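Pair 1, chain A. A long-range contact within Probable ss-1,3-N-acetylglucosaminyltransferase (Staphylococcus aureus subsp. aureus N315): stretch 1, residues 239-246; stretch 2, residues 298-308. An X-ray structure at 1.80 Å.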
# COMPACT_ATOMS: atom_id res chain seq x y z
N SER A 239 -0.88 9.09 25.95
CA SER A 239 -0.66 7.77 26.56
C SER A 239 0.14 6.85 25.62
O SER A 239 0.30 7.13 24.43
CB SER A 239 -1.99 7.16 26.97
OG SER A 239 -2.99 7.38 25.98
N THR A 240 0.67 5.75 26.19
CA THR A 240 1.33 4.68 25.43
C THR A 240 0.31 3.60 25.03
O THR A 240 0.63 2.74 24.19
CB THR A 240 2.51 4.07 26.21
N GLY A 241 -0.87 3.62 25.67
CA GLY A 241 -1.98 2.70 25.39
C GLY A 241 -1.94 1.44 26.25
O GLY A 241 -2.76 0.55 26.09
N ASN A 242 -0.99 1.38 27.19
CA ASN A 242 -0.78 0.20 28.02
C ASN A 242 -2.07 -0.15 28.79
O ASN A 242 -2.57 -1.28 28.69
CB ASN A 242 0.39 0.42 28.98
CG ASN A 242 1.19 -0.85 29.20
OD1 ASN A 242 0.62 -1.90 29.49
ND2 ASN A 242 2.51 -0.75 29.04
N GLN A 243 -2.58 0.82 29.55
CA GLN A 243 -3.79 0.66 30.36
C GLN A 243 -5.01 0.56 29.44
O GLN A 243 -5.87 -0.27 29.66
CB GLN A 243 -3.97 1.81 31.35
CG GLN A 243 -2.84 1.96 32.37
CD GLN A 243 -2.81 3.34 32.99
N TYR A 244 -5.06 1.41 28.42
CA TYR A 244 -6.18 1.44 27.48
C TYR A 244 -6.35 0.07 26.80
O TYR A 244 -7.47 -0.49 26.78
CB TYR A 244 -5.97 2.54 26.44
CG TYR A 244 -6.96 2.51 25.30
CD1 TYR A 244 -8.32 2.71 25.51
CD2 TYR A 244 -6.53 2.30 24.00
CE1 TYR A 244 -9.23 2.69 24.47
CE2 TYR A 244 -7.43 2.29 22.93
CZ TYR A 244 -8.77 2.50 23.17
OH TYR A 244 -9.65 2.50 22.12
N PHE A 245 -5.26 -0.50 26.28
CA PHE A 245 -5.39 -1.76 25.52
C PHE A 245 -5.59 -2.96 26.46
O PHE A 245 -6.16 -3.95 26.03
CB PHE A 245 -4.25 -1.93 24.52
CG PHE A 245 -4.42 -1.08 23.29
CD1 PHE A 245 -5.51 -1.26 22.45
CD2 PHE A 245 -3.54 -0.05 23.00
CE1 PHE A 245 -5.71 -0.47 21.34
CE2 PHE A 245 -3.73 0.74 21.88
CZ PHE A 245 -4.82 0.54 21.06
N ALA A 246 -5.19 -2.85 27.73
CA ALA A 246 -5.57 -3.87 28.75
C ALA A 246 -7.09 -3.86 28.98
O ALA A 246 -7.68 -4.90 29.23
CB ALA A 246 -4.81 -3.65 30.04
N ILE A 298 5.20 3.50 17.52
CA ILE A 298 5.63 2.13 17.56
C ILE A 298 5.08 1.47 18.84
O ILE A 298 4.50 0.38 18.77
CB ILE A 298 7.17 1.99 17.42
CG1 ILE A 298 7.66 2.36 16.01
CG2 ILE A 298 7.63 0.60 17.79
CD1 ILE A 298 7.28 1.35 14.93
N GLU A 299 5.22 2.16 19.98
CA GLU A 299 4.76 1.61 21.26
C GLU A 299 3.23 1.46 21.24
O GLU A 299 2.71 0.43 21.65
CB GLU A 299 5.28 2.46 22.43
CG GLU A 299 5.22 1.76 23.79
N TRP A 300 2.52 2.50 20.79
CA TRP A 300 1.06 2.46 20.66
C TRP A 300 0.61 1.24 19.82
O TRP A 300 -0.25 0.44 20.25
CB TRP A 300 0.52 3.77 20.06
CG TRP A 300 -0.97 3.80 19.99
CD1 TRP A 300 -1.75 3.44 18.93
CD2 TRP A 300 -1.88 4.18 21.03
NE1 TRP A 300 -3.07 3.58 19.23
CE2 TRP A 300 -3.19 4.04 20.51
CE3 TRP A 300 -1.73 4.61 22.36
CZ2 TRP A 300 -4.33 4.32 21.26
CZ3 TRP A 300 -2.86 4.88 23.10
CH2 TRP A 300 -4.14 4.75 22.55
N LEU A 301 1.20 1.08 18.63
CA LEU A 301 0.81 0.02 17.73
C LEU A 301 1.21 -1.33 18.32
O LEU A 301 0.50 -2.26 18.13
CB LEU A 301 1.48 0.21 16.36
CG LEU A 301 1.24 -0.91 15.35
CD1 LEU A 301 -0.25 -1.08 15.04
CD2 LEU A 301 2.02 -0.63 14.08
N ASN A 302 2.37 -1.42 18.97
CA ASN A 302 2.75 -2.66 19.65
C ASN A 302 1.66 -3.12 20.65
O ASN A 302 1.33 -4.30 20.67
CB ASN A 302 4.09 -2.54 20.36
CG ASN A 302 4.60 -3.90 20.79
OD1 ASN A 302 4.90 -4.74 19.94
ND2 ASN A 302 4.66 -4.12 22.09
N ASN A 303 1.11 -2.21 21.45
CA ASN A 303 0.07 -2.54 22.42
C ASN A 303 -1.22 -2.94 21.69
O ASN A 303 -1.88 -3.88 22.10
CB ASN A 303 -0.21 -1.38 23.38
CG ASN A 303 0.87 -1.22 24.42
OD1 ASN A 303 1.36 -2.22 24.95
ND2 ASN A 303 1.27 0.01 24.71
N PHE A 304 -1.57 -2.19 20.64
CA PHE A 304 -2.78 -2.43 19.86
C PHE A 304 -2.68 -3.83 19.25
O PHE A 304 -3.62 -4.61 19.35
CB PHE A 304 -2.95 -1.37 18.76
CG PHE A 304 -4.33 -1.21 18.16
CD1 PHE A 304 -5.29 -2.20 18.29
CD2 PHE A 304 -4.65 -0.08 17.43
CE1 PHE A 304 -6.54 -2.04 17.73
CE2 PHE A 304 -5.91 0.08 16.87
CZ PHE A 304 -6.86 -0.90 17.04
N SER A 305 -1.53 -4.12 18.63
CA SER A 305 -1.28 -5.37 17.93
C SER A 305 -1.36 -6.55 18.91
O SER A 305 -2.03 -7.54 18.67
CB SER A 305 0.06 -5.33 17.25
OG SER A 305 0.29 -6.53 16.53
N LYS A 306 -0.65 -6.44 20.03
CA LYS A 306 -0.69 -7.48 21.11
C LYS A 306 -2.14 -7.82 21.53
O LYS A 306 -2.50 -9.01 21.73
CB LYS A 306 0.11 -6.98 22.32
CG LYS A 306 1.62 -7.11 22.21
CD LYS A 306 2.34 -6.88 23.56
N THR A 307 -2.97 -6.80 21.72
CA THR A 307 -4.36 -6.99 22.13
C THR A 307 -5.20 -7.66 21.02
O THR A 307 -6.00 -8.58 21.31
CB THR A 307 -5.01 -5.66 22.52
OG1 THR A 307 -4.27 -5.14 23.63
CG2 THR A 307 -6.47 -5.79 22.89
N ILE A 308 -5.07 -7.15 19.78
CA ILE A 308 -5.92 -7.69 18.70
C ILE A 308 -5.52 -9.14 18.40
O ILE A 308 -6.38 -9.94 18.04
CB ILE A 308 -5.91 -6.80 17.45
CG1 ILE A 308 -6.49 -5.42 17.76
CG2 ILE A 308 -6.67 -7.44 16.29
CD1 ILE A 308 -7.95 -5.48 18.14

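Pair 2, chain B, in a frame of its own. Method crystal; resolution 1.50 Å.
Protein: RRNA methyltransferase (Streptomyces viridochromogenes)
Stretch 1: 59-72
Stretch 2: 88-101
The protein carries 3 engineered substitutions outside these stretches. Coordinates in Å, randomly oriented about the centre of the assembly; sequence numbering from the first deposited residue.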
# COMPACT_ATOMS: atom_id res chain seq x y z
N CYS B 59 -1.62 3.94 -6.88
CA CYS B 59 -3.08 3.97 -6.90
C CYS B 59 -3.55 3.87 -5.48
O CYS B 59 -4.25 2.94 -5.09
CB CYS B 59 -3.70 2.86 -7.73
SG CYS B 59 -2.98 2.62 -9.34
N CYS B 60 -3.17 4.85 -4.68
CA CYS B 60 -3.22 4.65 -3.25
C CYS B 60 -4.61 4.65 -2.62
O CYS B 60 -4.75 4.19 -1.49
CB CYS B 60 -2.33 5.69 -2.54
SG CYS B 60 -2.89 7.39 -2.64
N GLY B 61 -5.62 5.18 -3.31
CA GLY B 61 -6.94 5.25 -2.75
C GLY B 61 -6.94 5.98 -1.44
O GLY B 61 -6.38 7.06 -1.34
N SER B 62 -7.54 5.35 -0.44
CA SER B 62 -7.64 5.91 0.91
C SER B 62 -6.32 5.93 1.65
O SER B 62 -6.25 6.47 2.76
CB SER B 62 -8.61 5.06 1.73
OG SER B 62 -8.06 3.79 2.06
N GLY B 63 -5.28 5.29 1.11
CA GLY B 63 -4.00 5.22 1.76
C GLY B 63 -3.91 4.22 2.90
O GLY B 63 -2.85 4.13 3.55
N TYR B 64 -4.98 3.47 3.15
CA TYR B 64 -4.99 2.53 4.25
C TYR B 64 -3.91 1.48 4.01
O TYR B 64 -3.17 1.12 4.94
CB TYR B 64 -6.38 1.88 4.36
CG TYR B 64 -6.41 0.77 5.35
CD1 TYR B 64 -6.54 1.04 6.70
CD2 TYR B 64 -6.31 -0.55 4.94
CE1 TYR B 64 -6.51 0.02 7.64
CE2 TYR B 64 -6.31 -1.59 5.86
CZ TYR B 64 -6.42 -1.31 7.21
OH TYR B 64 -6.40 -2.31 8.14
N LEU B 65 -3.85 0.91 2.81
CA LEU B 65 -2.91 -0.14 2.51
C LEU B 65 -1.46 0.29 2.74
O LEU B 65 -0.68 -0.39 3.41
CB LEU B 65 -3.13 -0.69 1.10
CG LEU B 65 -2.16 -1.74 0.58
CD1 LEU B 65 -2.04 -2.95 1.52
CD2 LEU B 65 -2.61 -2.19 -0.82
N LEU B 66 -1.09 1.42 2.19
CA LEU B 66 0.26 1.91 2.31
C LEU B 66 0.60 2.22 3.75
O LEU B 66 1.71 1.98 4.18
CB LEU B 66 0.48 3.13 1.40
CG LEU B 66 1.90 3.68 1.36
CD1 LEU B 66 2.86 2.67 0.77
CD2 LEU B 66 1.93 4.94 0.57
N THR B 67 -0.37 2.72 4.49
CA THR B 67 -0.13 3.10 5.87
C THR B 67 0.04 1.86 6.76
O THR B 67 0.93 1.83 7.63
CB THR B 67 -1.25 4.00 6.40
OG1 THR B 67 -1.30 5.21 5.61
CG2 THR B 67 -0.97 4.44 7.81
N VAL B 68 -0.77 0.82 6.53
CA VAL B 68 -0.60 -0.49 7.20
C VAL B 68 0.83 -0.97 6.97
O VAL B 68 1.50 -1.36 7.92
CB VAL B 68 -1.61 -1.55 6.69
CG1 VAL B 68 -1.17 -2.97 7.01
CG2 VAL B 68 -2.95 -1.24 7.25
N LEU B 69 1.29 -0.94 5.73
CA LEU B 69 2.62 -1.43 5.44
C LEU B 69 3.69 -0.58 6.06
O LEU B 69 4.68 -1.07 6.59
CB LEU B 69 2.83 -1.57 3.97
CG LEU B 69 1.95 -2.65 3.33
CD1 LEU B 69 2.08 -2.54 1.81
CD2 LEU B 69 2.36 -4.05 3.82
N GLY B 70 3.50 0.74 6.01
CA GLY B 70 4.43 1.69 6.57
C GLY B 70 4.67 1.47 8.07
O GLY B 70 5.80 1.50 8.53
N LEU B 71 3.60 1.23 8.82
CA LEU B 71 3.70 0.98 10.25
C LEU B 71 4.20 -0.44 10.53
O LEU B 71 5.15 -0.65 11.26
CB LEU B 71 2.37 1.26 10.97
CG LEU B 71 1.89 2.71 10.95
CD1 LEU B 71 0.48 2.82 11.49
CD2 LEU B 71 2.86 3.59 11.69
N LEU B 72 3.56 -1.41 9.90
CA LEU B 72 3.87 -2.80 10.19
C LEU B 72 5.31 -3.14 9.81
O LEU B 72 5.99 -3.86 10.56
CB LEU B 72 2.85 -3.73 9.51
CG LEU B 72 2.90 -5.20 9.86
CD1 LEU B 72 2.73 -5.41 11.34
CD2 LEU B 72 1.82 -5.92 9.11
N ALA B 88 -10.41 13.29 -4.24
CA ALA B 88 -11.26 12.74 -3.18
C ALA B 88 -10.53 11.74 -2.30
O ALA B 88 -10.39 11.96 -1.09
CB ALA B 88 -12.56 12.13 -3.76
N PRO B 89 -10.02 10.65 -2.88
CA PRO B 89 -9.32 9.66 -2.06
C PRO B 89 -8.17 10.33 -1.33
O PRO B 89 -7.91 10.00 -0.18
CB PRO B 89 -8.81 8.63 -3.08
CG PRO B 89 -8.98 9.24 -4.43
CD PRO B 89 -10.02 10.28 -4.30
N LEU B 90 -7.51 11.28 -1.98
CA LEU B 90 -6.24 11.78 -1.47
C LEU B 90 -6.31 12.54 -0.17
O LEU B 90 -5.37 12.50 0.60
CB LEU B 90 -5.49 12.55 -2.53
CG LEU B 90 -4.98 11.75 -3.74
CD1 LEU B 90 -4.30 12.64 -4.73
CD2 LEU B 90 -4.04 10.67 -3.28
N GLU B 91 -7.42 13.20 0.09
CA GLU B 91 -7.64 13.87 1.36
C GLU B 91 -7.58 12.85 2.49
O GLU B 91 -6.94 13.07 3.51
CB GLU B 91 -9.01 14.60 1.41
CG GLU B 91 -9.29 15.73 0.41
CD GLU B 91 -10.67 16.41 0.60
OE1 GLU B 91 -11.59 15.78 1.16
OE2 GLU B 91 -10.88 17.58 0.18
N LEU B 92 -8.23 11.71 2.30
CA LEU B 92 -8.23 10.68 3.31
C LEU B 92 -6.87 9.99 3.39
O LEU B 92 -6.40 9.70 4.48
CB LEU B 92 -9.32 9.67 3.05
CG LEU B 92 -9.64 8.74 4.24
CD1 LEU B 92 -10.26 9.49 5.43
CD2 LEU B 92 -10.59 7.68 3.76
N ALA B 93 -6.22 9.77 2.25
CA ALA B 93 -4.89 9.19 2.22
C ALA B 93 -3.91 10.04 3.01
O ALA B 93 -3.06 9.53 3.73
CB ALA B 93 -4.37 8.94 0.81
N ALA B 94 -4.08 11.35 2.93
CA ALA B 94 -3.20 12.25 3.64
C ALA B 94 -3.40 12.10 5.15
O ALA B 94 -2.44 12.15 5.90
CB ALA B 94 -3.44 13.67 3.21
N LYS B 95 -4.64 11.93 5.62
CA LYS B 95 -4.90 11.68 7.04
C LYS B 95 -4.25 10.38 7.47
O LYS B 95 -3.70 10.29 8.57
CB LYS B 95 -6.41 11.64 7.36
CG LYS B 95 -7.10 12.97 7.27
CD LYS B 95 -8.55 12.86 7.74
CE LYS B 95 -8.69 12.91 9.25
NZ LYS B 95 -10.07 13.28 9.65
N ASN B 96 -4.30 9.36 6.63
CA ASN B 96 -3.65 8.10 6.98
C ASN B 96 -2.14 8.26 7.01
O ASN B 96 -1.50 7.80 7.95
CB ASN B 96 -4.09 6.93 6.08
CG ASN B 96 -5.37 6.30 6.53
OD1 ASN B 96 -5.56 6.12 7.73
ND2 ASN B 96 -6.25 5.89 5.59
N LEU B 97 -1.56 8.92 6.02
CA LEU B 97 -0.11 9.10 6.01
C LEU B 97 0.40 9.95 7.17
O LEU B 97 1.55 9.83 7.58
CB LEU B 97 0.41 9.68 4.70
CG LEU B 97 0.35 8.75 3.53
CD1 LEU B 97 1.06 9.48 2.39
CD2 LEU B 97 0.97 7.42 3.72
N ALA B 98 -0.44 10.84 7.68
CA ALA B 98 -0.09 11.61 8.87
C ALA B 98 0.24 10.68 10.05
O ALA B 98 0.99 11.07 10.95
CB ALA B 98 -1.19 12.58 9.23
N LEU B 99 -0.32 9.48 10.07
CA LEU B 99 -0.07 8.49 11.11
C LEU B 99 1.30 7.83 11.04
O LEU B 99 1.64 7.04 11.92
CB LEU B 99 -1.16 7.41 11.08
CG LEU B 99 -2.59 7.95 11.24
CD1 LEU B 99 -3.54 6.82 10.98
CD2 LEU B 99 -2.81 8.56 12.60
N LEU B 100 2.09 8.16 10.03
CA LEU B 100 3.44 7.61 9.90
C LEU B 100 4.47 8.39 10.70
O LEU B 100 5.65 8.10 10.60
CB LEU B 100 3.85 7.51 8.44
CG LEU B 100 3.00 6.55 7.64
CD1 LEU B 100 3.40 6.59 6.22
CD2 LEU B 100 3.09 5.11 8.18
N SER B 101 4.04 9.37 11.48
CA SER B 101 4.94 10.00 12.44
C SER B 101 4.41 9.86 13.85
O SER B 101 3.20 9.77 14.06
CB SER B 101 5.18 11.46 12.12
OG SER B 101 4.10 12.23 12.56

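In both pairs a loop turns through a glycine into a helix that runs alongside a second helix in nearly the same direction. The axes approach to 9.3 Å at 17° in pair 1 and to 8.9 Å at 10° in pair 2, and 14 central residues superpose with an RMSD of 0.7 Å. A shared feature is an asparagine hydrogen bond at the start of the first helix. N303(A) and N96(B) coincide, both in an m rotamer, and each donates a hydrogen bond to the loop carbonyl just before the glycine: N303(A) ND2 to T240(A) O, 2.9 Å, and N96(B) ND2 to S62(B) O, 2.9 Å. A CA-H...O contact reaches the same carbonyl from the matched positions W300(A) and A93(B), with W300(A) CA to T240(A) O at 3.6 Å and A93(B) CA to S62(B) O at 3.1 Å. The helix N-caps, G241(A) and G63(B), also match. Both have positive phi, and at both a CB would point toward the second helix: an ideal CB would lie 2.8 Å from W300(A) CE3 in pair 1 and 2.9 Å from A93(B) CB in pair 2, each a clash.

Beyond this hydrogen bond the side chains diverge. Aromatic rings make up much of the packing in pair 1. F245(A) sits as a knob among W300(A), N303(A), F304(A) and T307(A); its edge meets the face of W300(A), with centroids 5.0 Å apart, while its ring forms an offset stack with F304(A), where F245(A) CZ lies 3.4 Å from F304(A) CG. The indole also packs on the loop, with W300(A) CZ3 3.3 Å from G241(A) CA. In pair 2 the position of F245(A) belongs to T67(B), which likewise points toward the second helix but is far smaller. Its hydroxyl donates back to the N-cap glycine, T67(B) OG1 to G63(B) O, 2.8 Å, and rests against N96(B) CB at 3.3 Å from T67(B) OG1. Alanine replaces tryptophan at A93(B), and the loop packs directly on its methyl, with G61(B) O 3.5 Å from A93(B) CB. Leucines add apolar packing: L66(B), matching Y244(A), meets L97(B), matching F304(A), with L66(B) CD2 4.1 Å from L97(B) CD2. One backbone frame and one asparagine hydrogen bond thus accommodate an aromatic cluster or a packing of smaller side chains that includes leucines.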